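Local coordinates for carbohydrate deacetylase Agd3 (Neosartorya fumigata, PDB 6NWZ), which probably removes N-acetyl groups from the exopolysaccharide galactosaminogalactan, and is a zinc-binding carbohydrate esterase required for biofilm formation, at residues A243-V248 / P662-V667; P588-T593 / E656-D661; S649-A654 / V674-S679. All blocks are in the same frame, centred on the assembly; numbering follows the deposited sequence.

Interaction 1: residues A243-V248 / P662-V667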
ATOM      1  N   ALA A 243     -19.384   2.176  -1.372  1.00 46.15           N
ATOM      2  CA  ALA A 243     -18.802   1.530  -2.542  1.00 42.51           C
ATOM      3  C   ALA A 243     -17.291   1.622  -2.391  1.00 55.45           C
ATOM      4  O   ALA A 243     -16.694   2.677  -2.614  1.00 60.18           O
ATOM      5  CB  ALA A 243     -19.286   2.193  -3.827  1.00 36.13           C
ATOM      6  N   GLY A 244     -16.668   0.526  -1.981  1.00 46.81           N
ATOM      7  CA  GLY A 244     -15.236   0.546  -1.776  1.00 32.84           C
ATOM      8  C   GLY A 244     -14.751  -0.773  -1.224  1.00 37.21           C
ATOM      9  O   GLY A 244     -15.473  -1.773  -1.225  1.00 50.70           O
ATOM     10  N   HIS A 245     -13.512  -0.750  -0.726  1.00 33.46           N
ATOM     11  CA  HIS A 245     -12.806  -1.970  -0.352  1.00 26.99           C
ATOM     12  C   HIS A 245     -11.543  -1.651   0.445  1.00 31.25           C
ATOM     13  O   HIS A 245     -10.669  -0.921  -0.038  1.00 34.98           O
ATOM     14  CB  HIS A 245     -12.470  -2.765  -1.616  1.00 27.56           C
ATOM     15  CG  HIS A 245     -11.679  -4.009  -1.367  1.00 56.58           C
ATOM     16  ND1 HIS A 245     -12.070  -4.974  -0.463  1.00 62.40           N
ATOM     17  CD2 HIS A 245     -10.527  -4.455  -1.922  1.00 50.40           C
ATOM     18  CE1 HIS A 245     -11.185  -5.956  -0.463  1.00 60.83           C
ATOM     19  NE2 HIS A 245     -10.240  -5.666  -1.340  1.00 64.47           N
ATOM     20  N   ARG A 246     -11.437  -2.194   1.661  1.00 39.49           N
ATOM     21  CA  ARG A 246     -10.297  -1.963   2.549  1.00 37.57           C
ATOM     22  C   ARG A 246      -9.481  -3.244   2.681  1.00 48.19           C
ATOM     23  O   ARG A 246      -9.867  -4.160   3.416  1.00 36.51           O
ATOM     24  CB  ARG A 246     -10.756  -1.492   3.927  1.00 23.22           C
ATOM     25  CG  ARG A 246      -9.604  -1.261   4.895  1.00 22.20           C
ATOM     26  CD  ARG A 246     -10.093  -1.128   6.327  1.00 40.95           C
ATOM     27  NE  ARG A 246     -10.385  -2.427   6.929  1.00 32.60           N
ATOM     28  CZ  ARG A 246     -11.136  -2.601   8.014  1.00 34.05           C
ATOM     29  NH1 ARG A 246     -11.686  -1.558   8.621  1.00 37.04           N
ATOM     30  NH2 ARG A 246     -11.344  -3.822   8.490  1.00 30.15           N
ATOM     31  N   ARG A 247      -8.336  -3.294   2.002  1.00 54.41           N
ATOM     32  CA  ARG A 247      -7.436  -4.438   2.072  1.00 30.13           C
ATOM     33  C   ARG A 247      -6.000  -3.941   2.180  1.00 32.11           C
ATOM     34  O   ARG A 247      -5.629  -2.959   1.533  1.00 39.11           O
ATOM     35  CB  ARG A 247      -7.610  -5.343   0.842  1.00 29.26           C
ATOM     36  CG  ARG A 247      -6.513  -6.384   0.635  1.00 38.75           C
ATOM     37  CD  ARG A 247      -6.541  -7.474   1.693  1.00 34.85           C
ATOM     38  NE  ARG A 247      -7.756  -8.279   1.614  1.00 29.65           N
ATOM     39  CZ  ARG A 247      -8.725  -8.259   2.523  1.00 38.29           C
ATOM     40  NH1 ARG A 247      -8.621  -7.484   3.595  1.00 37.63           N
ATOM     41  NH2 ARG A 247      -9.796  -9.025   2.363  1.00 30.23           N
ATOM     42  N   VAL A 248      -5.199  -4.610   3.008  1.00 30.36           N
ATOM     43  CA  VAL A 248      -3.775  -4.315   3.139  1.00 30.15           C
ATOM     44  C   VAL A 248      -2.992  -5.541   2.693  1.00 28.55           C
ATOM     45  O   VAL A 248      -3.123  -6.618   3.290  1.00 30.27           O
ATOM     46  CB  VAL A 248      -3.393  -3.917   4.572  1.00 22.41           C
ATOM     47  CG1 VAL A 248      -1.880  -3.766   4.693  1.00 27.92           C
ATOM     48  CG2 VAL A 248      -4.074  -2.625   4.955  1.00 19.67           C
ATOM     49  N   PRO A 662     -15.253  -6.043   7.575  1.00 34.03           N
ATOM     50  CA  PRO A 662     -16.636  -6.015   7.095  1.00 31.81           C
ATOM     51  C   PRO A 662     -16.788  -6.884   5.855  1.00 44.52           C
ATOM     52  O   PRO A 662     -15.814  -7.314   5.232  1.00 41.58           O
ATOM     53  CB  PRO A 662     -16.882  -4.537   6.784  1.00 28.92           C
ATOM     54  CG  PRO A 662     -15.518  -3.953   6.606  1.00 29.73           C
ATOM     55  CD  PRO A 662     -14.626  -4.712   7.535  1.00 26.51           C
ATOM     56  N   LEU A 663     -18.044  -7.147   5.506  1.00 46.47           N
ATOM     57  CA  LEU A 663     -18.360  -7.949   4.332  1.00 44.28           C
ATOM     58  C   LEU A 663     -18.168  -7.119   3.069  1.00 50.29           C
ATOM     59  O   LEU A 663     -18.786  -6.060   2.916  1.00 60.10           O
ATOM     60  CB  LEU A 663     -19.792  -8.471   4.413  1.00 37.68           C
ATOM     61  CG  LEU A 663     -20.319  -9.185   3.169  1.00 36.91           C
ATOM     62  CD1 LEU A 663     -19.411 -10.346   2.780  1.00 40.98           C
ATOM     63  CD2 LEU A 663     -21.729  -9.670   3.420  1.00 45.34           C
ATOM     64  N   THR A 664     -17.319  -7.601   2.164  1.00 44.92           N
ATOM     65  CA  THR A 664     -17.118  -6.987   0.857  1.00 42.47           C
ATOM     66  C   THR A 664     -17.792  -7.861  -0.194  1.00 51.79           C
ATOM     67  O   THR A 664     -17.506  -9.059  -0.283  1.00 71.07           O
ATOM     68  CB  THR A 664     -15.629  -6.818   0.542  1.00 47.64           C
ATOM     69  OG1 THR A 664     -14.989  -6.086   1.594  1.00 53.39           O
ATOM     70  CG2 THR A 664     -15.439  -6.076  -0.775  1.00 35.14           C
ATOM     71  N   VAL A 665     -18.685  -7.266  -0.980  1.00 53.10           N
ATOM     72  CA  VAL A 665     -19.409  -7.967  -2.035  1.00 46.95           C
ATOM     73  C   VAL A 665     -18.969  -7.382  -3.371  1.00 52.40           C
ATOM     74  O   VAL A 665     -19.093  -6.170  -3.599  1.00 53.84           O
ATOM     75  CB  VAL A 665     -20.932  -7.856  -1.850  1.00 49.82           C
ATOM     76  CG1 VAL A 665     -21.664  -8.527  -3.001  1.00 42.91           C
ATOM     77  CG2 VAL A 665     -21.351  -8.469  -0.525  1.00 43.40           C
ATOM     78  N   TRP A 666     -18.442  -8.237  -4.250  1.00 47.96           N
ATOM     79  CA  TRP A 666     -18.009  -7.827  -5.585  1.00 47.00           C
ATOM     80  C   TRP A 666     -19.199  -7.969  -6.528  1.00 53.05           C
ATOM     81  O   TRP A 666     -19.525  -9.070  -6.978  1.00 65.14           O
ATOM     82  CB  TRP A 666     -16.807  -8.649  -6.042  1.00 40.59           C
ATOM     83  CG  TRP A 666     -15.592  -8.395  -5.194  1.00 45.16           C
ATOM     84  CD1 TRP A 666     -15.182  -9.118  -4.111  1.00 43.34           C
ATOM     85  CD2 TRP A 666     -14.652  -7.321  -5.337  1.00 46.48           C
ATOM     86  NE1 TRP A 666     -14.038  -8.567  -3.577  1.00 35.09           N
ATOM     87  CE2 TRP A 666     -13.694  -7.463  -4.312  1.00 45.10           C
ATOM     88  CE3 TRP A 666     -14.526  -6.255  -6.234  1.00 53.58           C
ATOM     89  CZ2 TRP A 666     -12.623  -6.581  -4.162  1.00 44.76           C
ATOM     90  CZ3 TRP A 666     -13.459  -5.380  -6.083  1.00 53.74           C
ATOM     91  CH2 TRP A 666     -12.525  -5.548  -5.055  1.00 38.24           C
ATOM     92  N   VAL A 667     -19.848  -6.846  -6.822  1.00 53.09           N
ATOM     93  CA  VAL A 667     -21.096  -6.834  -7.578  1.00 49.70           C
ATOM     94  C   VAL A 667     -20.786  -6.663  -9.059  1.00 60.15           C
ATOM     95  O   VAL A 667     -20.257  -5.627  -9.476  1.00 64.40           O
ATOM     96  CB  VAL A 667     -22.028  -5.721  -7.082  1.00 46.38           C
ATOM     97  CG1 VAL A 667     -23.397  -5.855  -7.732  1.00 50.46           C
ATOM     98  CG2 VAL A 667     -22.134  -5.766  -5.570  1.00 44.84           C
TER
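NH2 of Arg-246 touches CD of Pro-662 at 3.5 Å and is held by a salt bridge to OD1 of Asp-661, the residue just ahead of the proline. The rest of the guanidinium has its own partners: NH1 hydrogen-bonds to the carbonyl oxygen of Thr-155, and Trp-587 adds a cation-pi contact. A bend at chi3 (79°) in the arginine chain turns the group. CD of Pro-662 lies oblique to the guanidinium plane, and the two side chains cross at about a right angle.

At the other end, aromatic packing takes over. With CG of His-245 anti to the backbone N (chi1 177°), the imidazole lies under the tryptophan edge, with Thr-664 at its ND1 rim. Trp-666 and His-245 form an edge-to-face pair, the six-membered ring and imidazole centroids 5.0 Å apart and the planes at 66°. CZ2 of Trp-666 sits over the centre of the imidazole, 3.7 Å from CD2 of His-245. OG1 of Thr-664 lies in the imidazole plane, and its CG2, 3.6 Å from ND1 of His-245, also sits over an indole face, toward the rim. The indole NE1 hydrogen-bonds to Glu-656, which probably helps set the turn of the ring.

The contact thus sets the loop between helix 224-237 and strand 252-257 against strand 663-667, the middle strand of a three-stranded antiparallel sheet flanked by strands 639-643 and 654-656.

Interaction 2: residues P588-T593 / E656-D661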
ATOM      1  N   PRO A 588      -6.593  -7.886   8.712  1.00 37.53           N
ATOM      2  CA  PRO A 588      -5.708  -8.946   8.223  1.00 41.13           C
ATOM      3  C   PRO A 588      -4.582  -8.379   7.371  1.00 41.55           C
ATOM      4  O   PRO A 588      -4.674  -7.285   6.806  1.00 34.79           O
ATOM      5  CB  PRO A 588      -6.638  -9.834   7.386  1.00 29.97           C
ATOM      6  CG  PRO A 588      -8.026  -9.468   7.819  1.00 38.35           C
ATOM      7  CD  PRO A 588      -7.959  -8.019   8.185  1.00 30.02           C
ATOM      8  N   LEU A 589      -3.495  -9.142   7.301  1.00 32.93           N
ATOM      9  CA  LEU A 589      -2.430  -8.924   6.331  1.00 32.27           C
ATOM     10  C   LEU A 589      -2.454 -10.098   5.364  1.00 36.42           C
ATOM     11  O   LEU A 589      -2.279 -11.249   5.779  1.00 33.67           O
ATOM     12  CB  LEU A 589      -1.063  -8.812   7.006  1.00 19.82           C
ATOM     13  CG  LEU A 589      -0.784  -7.564   7.845  1.00 32.34           C
ATOM     14  CD1 LEU A 589       0.487  -7.740   8.659  1.00 26.27           C
ATOM     15  CD2 LEU A 589      -0.673  -6.342   6.957  1.00 20.00           C
ATOM     16  N   VAL A 590      -2.682  -9.814   4.086  1.00 33.43           N
ATOM     17  CA  VAL A 590      -2.831 -10.854   3.078  1.00 35.66           C
ATOM     18  C   VAL A 590      -1.730 -10.690   2.042  1.00 37.24           C
ATOM     19  O   VAL A 590      -1.616  -9.632   1.412  1.00 34.02           O
ATOM     20  CB  VAL A 590      -4.214 -10.810   2.417  1.00 23.47           C
ATOM     21  CG1 VAL A 590      -4.319 -11.906   1.395  1.00 26.34           C
ATOM     22  CG2 VAL A 590      -5.297 -10.960   3.471  1.00 31.00           C
ATOM     23  N   THR A 591      -0.916 -11.732   1.876  1.00 41.48           N
ATOM     24  CA  THR A 591       0.089 -11.776   0.823  1.00 36.57           C
ATOM     25  C   THR A 591      -0.512 -12.444  -0.407  1.00 42.59           C
ATOM     26  O   THR A 591      -1.176 -13.482  -0.294  1.00 46.30           O
ATOM     27  CB  THR A 591       1.339 -12.539   1.280  1.00 25.92           C
ATOM     28  OG1 THR A 591       1.944 -11.869   2.390  1.00 34.84           O
ATOM     29  CG2 THR A 591       2.354 -12.638   0.153  1.00 27.47           C
ATOM     30  N   ILE A 592      -0.300 -11.836  -1.575  1.00 33.93           N
ATOM     31  CA  ILE A 592      -0.717 -12.413  -2.845  1.00 43.03           C
ATOM     32  C   ILE A 592       0.487 -12.446  -3.774  1.00 35.93           C
ATOM     33  O   ILE A 592       1.447 -11.691  -3.611  1.00 32.10           O
ATOM     34  CB  ILE A 592      -1.886 -11.639  -3.490  1.00 26.49           C
ATOM     35  CG1 ILE A 592      -1.503 -10.180  -3.733  1.00 32.79           C
ATOM     36  CG2 ILE A 592      -3.105 -11.698  -2.603  1.00 26.35           C
ATOM     37  CD1 ILE A 592      -2.646  -9.337  -4.251  1.00 26.88           C
ATOM     38  N   THR A 593       0.430 -13.347  -4.754  1.00 32.76           N
ATOM     39  CA  THR A 593       1.537 -13.491  -5.686  1.00 27.73           C
ATOM     40  C   THR A 593       1.653 -12.256  -6.574  1.00 35.23           C
ATOM     41  O   THR A 593       0.722 -11.455  -6.700  1.00 41.08           O
ATOM     42  CB  THR A 593       1.368 -14.733  -6.561  1.00 28.98           C
ATOM     43  OG1 THR A 593       0.335 -14.507  -7.527  1.00 36.70           O
ATOM     44  CG2 THR A 593       1.016 -15.941  -5.710  1.00 28.76           C
ATOM     45  N   GLU A 656     -16.197 -11.499   0.379  1.00 53.35           N
ATOM     46  CA  GLU A 656     -14.888 -11.448   1.019  1.00 42.84           C
ATOM     47  C   GLU A 656     -15.085 -10.901   2.422  1.00 41.90           C
ATOM     48  O   GLU A 656     -15.653  -9.816   2.583  1.00 56.64           O
ATOM     49  CB  GLU A 656     -13.935 -10.569   0.207  1.00 35.99           C
ATOM     50  CG  GLU A 656     -12.458 -10.753   0.503  1.00 42.71           C
ATOM     51  CD  GLU A 656     -11.576 -10.002  -0.485  1.00 59.57           C
ATOM     52  OE1 GLU A 656     -12.120  -9.383  -1.426  1.00 57.06           O
ATOM     53  OE2 GLU A 656     -10.338 -10.031  -0.324  1.00 68.19           O
ATOM     54  N   GLN A 657     -14.643 -11.654   3.431  1.00 40.54           N
ATOM     55  CA  GLN A 657     -14.777 -11.229   4.820  1.00 33.02           C
ATOM     56  C   GLN A 657     -13.762 -11.934   5.710  1.00 32.62           C
ATOM     57  O   GLN A 657     -14.128 -12.795   6.517  1.00 38.30           O
ATOM     58  CB  GLN A 657     -16.197 -11.488   5.326  1.00 35.13           C
ATOM     59  CG  GLN A 657     -16.537 -10.751   6.618  1.00 38.10           C
ATOM     60  CD  GLN A 657     -17.986 -10.929   7.028  1.00 53.33           C
ATOM     61  OE1 GLN A 657     -18.770 -11.574   6.330  1.00 57.69           O
ATOM     62  NE2 GLN A 657     -18.349 -10.356   8.167  1.00 49.18           N
ATOM     63  N   LEU A 658     -12.489 -11.572   5.575  1.00 40.60           N
ATOM     64  CA  LEU A 658     -11.427 -12.200   6.351  1.00 43.69           C
ATOM     65  C   LEU A 658     -11.333 -11.581   7.736  1.00 48.78           C
ATOM     66  O   LEU A 658     -11.484 -10.367   7.901  1.00 40.53           O
ATOM     67  CB  LEU A 658     -10.082 -12.050   5.641  1.00 35.45           C
ATOM     68  CG  LEU A 658      -9.983 -12.556   4.207  1.00 32.48           C
ATOM     69  CD1 LEU A 658      -8.734 -11.997   3.554  1.00 28.91           C
ATOM     70  CD2 LEU A 658      -9.967 -14.075   4.186  1.00 28.06           C
ATOM     71  N   GLY A 659     -11.061 -12.425   8.728  1.00 44.75           N
ATOM     72  CA  GLY A 659     -10.863 -11.928  10.081  1.00 32.98           C
ATOM     73  C   GLY A 659     -12.076 -11.160  10.564  1.00 38.34           C
ATOM     74  O   GLY A 659     -13.218 -11.623  10.460  1.00 48.91           O
ATOM     75  N   SER A 660     -11.830  -9.961  11.093  1.00 30.91           N
ATOM     76  CA  SER A 660     -12.886  -9.087  11.585  1.00 42.59           C
ATOM     77  C   SER A 660     -13.245  -7.994  10.581  1.00 52.01           C
ATOM     78  O   SER A 660     -13.846  -6.982  10.959  1.00 48.83           O
ATOM     79  CB  SER A 660     -12.478  -8.474  12.928  1.00 27.91           C
ATOM     80  OG  SER A 660     -11.252  -7.773  12.825  1.00 45.48           O
ATOM     81  N   ASP A 661     -12.894  -8.185   9.309  1.00 44.51           N
ATOM     82  CA  ASP A 661     -13.239  -7.223   8.280  1.00 40.15           C
ATOM     83  C   ASP A 661     -14.750  -7.156   8.095  1.00 37.99           C
ATOM     84  O   ASP A 661     -15.473  -8.098   8.428  1.00 36.77           O
ATOM     85  CB  ASP A 661     -12.591  -7.593   6.948  1.00 52.40           C
ATOM     86  CG  ASP A 661     -11.147  -7.157   6.857  1.00 47.63           C
ATOM     87  OD1 ASP A 661     -10.736  -6.274   7.640  1.00 43.43           O
ATOM     88  OD2 ASP A 661     -10.426  -7.689   5.985  1.00 34.86           O
TER
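Pro-588 packs closely against both the turn and the carboxylate of the 656-661 segment, and carries most of this contact. Its CD lies 3.3 Å from OD2 of Asp-661 and equally close to OD1 of that residue, the two side chains coming from opposite directions. The ring carbon CG of Pro-588 lies 3.6 Å from the carbonyl oxygen of Leu-658, the same oxygen that accepts the hydrogen bond from the backbone N of Asp-661 in a type II' beta turn. Asp-661 reaches the proline because its CG stands anti to the carbonyl carbon, beside the backbone N (chi1 -81°). Both Pro-588 and Asp-661 are buried.

The other half is looser and nearer to solvent. Val-590 and Leu-658, each partly exposed, reach toward each other tip to tip in a single methyl-methyl touch, CG2 of Val-590 lying 3.6 Å from CD1 of Leu-658. Gly-659 and Ser-660, at the centre of the turn, are exposed; Gly-659 has a positive phi (58°), and a hydrogen bond from Ser-660 to Asp-586 adds an adjacent polar tie.

No hydrogen bond spans the two segments, so the contact between them is van der Waals packing. The carboxylate is also held by two arginines, OD1 by Arg-246 and OD2 by Arg-247, which approach from the flanks of the proline contact and probably keep Asp-661 ionised although buried.

Interaction 3: residues S649-A654 / V674-S679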
ATOM      1  N   SER A 649     -29.158 -11.338   1.102  1.00 68.41           N
ATOM      2  CA  SER A 649     -28.592 -12.359   0.229  1.00 62.14           C
ATOM      3  C   SER A 649     -27.466 -11.742  -0.583  1.00 62.74           C
ATOM      4  O   SER A 649     -27.633 -10.658  -1.150  1.00 66.19           O
ATOM      5  CB  SER A 649     -29.655 -12.950  -0.704  1.00 66.53           C
ATOM      6  OG  SER A 649     -29.072 -13.856  -1.626  1.00 74.04           O
ATOM      7  N   THR A 650     -26.330 -12.435  -0.645  1.00 58.51           N
ATOM      8  CA  THR A 650     -25.233 -11.973  -1.484  1.00 61.65           C
ATOM      9  C   THR A 650     -25.509 -12.176  -2.969  1.00 76.18           C
ATOM     10  O   THR A 650     -24.666 -11.800  -3.792  1.00 70.47           O
ATOM     11  CB  THR A 650     -23.938 -12.677  -1.088  1.00 58.33           C
ATOM     12  OG1 THR A 650     -24.097 -14.093  -1.235  1.00 66.78           O
ATOM     13  CG2 THR A 650     -23.593 -12.356   0.357  1.00 49.54           C
ATOM     14  N   GLN A 651     -26.655 -12.768  -3.312  1.00 80.48           N
ATOM     15  CA  GLN A 651     -27.140 -12.859  -4.693  1.00 76.53           C
ATOM     16  C   GLN A 651     -26.123 -13.534  -5.611  1.00 75.05           C
ATOM     17  O   GLN A 651     -25.976 -13.167  -6.779  1.00 80.76           O
ATOM     18  CB  GLN A 651     -27.528 -11.481  -5.230  1.00 69.18           C
ATOM     19  CG  GLN A 651     -28.605 -10.790  -4.415  1.00 71.80           C
ATOM     20  CD  GLN A 651     -28.983  -9.437  -4.979  1.00 77.26           C
ATOM     21  OE1 GLN A 651     -28.677  -9.126  -6.131  1.00 85.19           O
ATOM     22  NE2 GLN A 651     -29.648  -8.621  -4.168  1.00 68.39           N
ATOM     23  N   GLY A 652     -25.420 -14.533  -5.081  1.00 68.95           N
ATOM     24  CA  GLY A 652     -24.491 -15.300  -5.887  1.00 70.65           C
ATOM     25  C   GLY A 652     -23.290 -14.540  -6.398  1.00 77.81           C
ATOM     26  O   GLY A 652     -22.654 -14.985  -7.355  1.00 87.42           O
ATOM     27  N   TYR A 653     -22.960 -13.402  -5.798  1.00 71.33           N
ATOM     28  CA  TYR A 653     -21.760 -12.669  -6.168  1.00 64.10           C
ATOM     29  C   TYR A 653     -20.587 -13.115  -5.298  1.00 64.96           C
ATOM     30  O   TYR A 653     -20.756 -13.781  -4.273  1.00 71.63           O
ATOM     31  CB  TYR A 653     -21.982 -11.162  -6.032  1.00 63.53           C
ATOM     32  CG  TYR A 653     -23.023 -10.592  -6.970  1.00 54.20           C
ATOM     33  CD1 TYR A 653     -22.718 -10.332  -8.299  1.00 55.33           C
ATOM     34  CD2 TYR A 653     -24.305 -10.300  -6.523  1.00 51.48           C
ATOM     35  CE1 TYR A 653     -23.662  -9.804  -9.161  1.00 58.87           C
ATOM     36  CE2 TYR A 653     -25.258  -9.772  -7.380  1.00 58.58           C
ATOM     37  CZ  TYR A 653     -24.930  -9.526  -8.696  1.00 64.71           C
ATOM     38  OH  TYR A 653     -25.871  -9.002  -9.556  1.00 71.48           O
ATOM     39  N   ALA A 654     -19.381 -12.736  -5.715  1.00 49.07           N
ATOM     40  CA  ALA A 654     -18.187 -13.089  -4.958  1.00 42.66           C
ATOM     41  C   ALA A 654     -18.075 -12.211  -3.718  1.00 58.09           C
ATOM     42  O   ALA A 654     -18.185 -10.985  -3.801  1.00 67.75           O
ATOM     43  CB  ALA A 654     -16.944 -12.942  -5.830  1.00 41.82           C
ATOM     44  N   VAL A 674     -28.024  -3.316  -9.398  1.00 73.05           N
ATOM     45  CA  VAL A 674     -28.248  -4.341  -8.387  1.00 68.74           C
ATOM     46  C   VAL A 674     -28.603  -3.670  -7.071  1.00 62.51           C
ATOM     47  O   VAL A 674     -28.038  -2.626  -6.720  1.00 66.99           O
ATOM     48  CB  VAL A 674     -27.009  -5.245  -8.238  1.00 71.83           C
ATOM     49  CG1 VAL A 674     -27.291  -6.387  -7.268  1.00 67.17           C
ATOM     50  CG2 VAL A 674     -26.579  -5.776  -9.600  1.00 56.52           C
ATOM     51  N   THR A 675     -29.544  -4.269  -6.339  1.00 69.99           N
ATOM     52  CA  THR A 675     -30.008  -3.749  -5.059  1.00 64.03           C
ATOM     53  C   THR A 675     -29.923  -4.834  -3.992  1.00 69.73           C
ATOM     54  O   THR A 675     -30.298  -5.986  -4.232  1.00 77.83           O
ATOM     55  CB  THR A 675     -31.446  -3.220  -5.166  1.00 58.44           C
ATOM     56  OG1 THR A 675     -31.458  -2.048  -5.991  1.00 66.95           O
ATOM     57  CG2 THR A 675     -32.003  -2.870  -3.796  1.00 57.82           C
ATOM     58  N   PHE A 676     -29.422  -4.459  -2.816  1.00 67.42           N
ATOM     59  CA  PHE A 676     -29.287  -5.355  -1.677  1.00 61.74           C
ATOM     60  C   PHE A 676     -30.124  -4.835  -0.517  1.00 56.44           C
ATOM     61  O   PHE A 676     -30.137  -3.632  -0.240  1.00 63.39           O
ATOM     62  CB  PHE A 676     -27.820  -5.484  -1.237  1.00 56.38           C
ATOM     63  CG  PHE A 676     -26.916  -6.058  -2.291  1.00 50.27           C
ATOM     64  CD1 PHE A 676     -26.311  -5.234  -3.225  1.00 50.20           C
ATOM     65  CD2 PHE A 676     -26.672  -7.422  -2.346  1.00 49.40           C
ATOM     66  CE1 PHE A 676     -25.482  -5.760  -4.198  1.00 57.42           C
ATOM     67  CE2 PHE A 676     -25.843  -7.954  -3.316  1.00 49.25           C
ATOM     68  CZ  PHE A 676     -25.247  -7.122  -4.243  1.00 51.69           C
ATOM     69  N   THR A 677     -30.814  -5.745   0.163  1.00 59.42           N
ATOM     70  CA  THR A 677     -31.625  -5.411   1.325  1.00 60.24           C
ATOM     71  C   THR A 677     -30.859  -5.746   2.598  1.00 62.33           C
ATOM     72  O   THR A 677     -30.405  -6.881   2.775  1.00 70.66           O
ATOM     73  CB  THR A 677     -32.954  -6.168   1.296  1.00 56.95           C
ATOM     74  OG1 THR A 677     -33.787  -5.623   0.267  1.00 76.02           O
ATOM     75  CG2 THR A 677     -33.666  -6.053   2.632  1.00 57.33           C
ATOM     76  N   LEU A 678     -30.716  -4.759   3.478  1.00 51.21           N
ATOM     77  CA  LEU A 678     -30.034  -4.980   4.747  1.00 60.12           C
ATOM     78  C   LEU A 678     -30.866  -5.895   5.636  1.00 65.22           C
ATOM     79  O   LEU A 678     -32.055  -5.649   5.857  1.00 70.80           O
ATOM     80  CB  LEU A 678     -29.779  -3.649   5.452  1.00 51.48           C
ATOM     81  CG  LEU A 678     -28.431  -2.962   5.233  1.00 54.47           C
ATOM     82  CD1 LEU A 678     -28.064  -2.904   3.758  1.00 45.39           C
ATOM     83  CD2 LEU A 678     -28.474  -1.568   5.827  1.00 56.30           C
ATOM     84  N   SER A 679     -30.239  -6.961   6.143  1.00 52.85           N
ATOM     85  CA  SER A 679     -30.943  -7.873   7.039  1.00 59.08           C
ATOM     86  C   SER A 679     -31.386  -7.156   8.307  1.00 60.61           C
ATOM     87  O   SER A 679     -32.542  -7.269   8.730  1.00 69.57           O
ATOM     88  CB  SER A 679     -30.049  -9.064   7.380  1.00 58.89           C
ATOM     89  OG  SER A 679     -28.865  -8.631   8.023  1.00 48.30           O
TER
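Gln-651 reaches from a type I' beta turn, Thr-650 to Tyr-653, across to strand 674-683, where it hydrogen-bonds to Thr-675. The turn belongs to the loop leading into strand 654-656 of the C-terminal domain. It is closed by the bond from the backbone N of Tyr-653 to the carbonyl oxygen of Thr-650, and an ST turn overlaps its start, OG of Ser-649 accepting from the backbone N of Gln-651.

A single hydrogen bond spans the segments: NE2 of Gln-651 donates to the carbonyl oxygen of Thr-675 over 2.7 Å, with an N-H...O angle of 153°. The acceptor lies close to the amide plane, whereas the donor is tilted from the plane of the carbonyl. CG of Gln-651 beside its backbone N (chi1 -59°) and an extended chain beyond carry the amide there.

The remaining contacts are packing. Phe-676 slants past the glutamine amide, the two planes 23° apart, and its CD2 edge faces the carbonyl oxygen of Ser-649 in the ring plane at 3.6 Å. Phe-676 also packs on Val-665 and Val-667 of strand 663-667. Tyr-653 closes the group: its CD2 lies 4.0 Å from CZ of Phe-676, at the edge of that ring. Tyr-653 and Val-674 approach each other from opposite directions, with the methyl CG2 of Val-674 3.3 Å from the phenolic OH of Tyr-653.

How the interactions relate
From the N terminus, residues 243-248 come first, and their contact with 662-667 closes a loop of more than four hundred residues that takes in the whole deacetylase part of the chain. Interaction 2, from 588-593 to 656-661, is nested inside it and closes a far shorter loop. Residues 649-654 fall within both loops, but their partner 674-679 lies beyond them, so interaction 3 crosses both. Strand 663-667 links interactions 1 and 3: N of Trp-666 lies 2.8 Å from O of Ala-654. Together the contacts tie the C-terminal domain to the loops 224-237/252-257 and 569-584/594-607, and pack the turn before strand 654-656 onto strand 674-683, which pairs with 622-629.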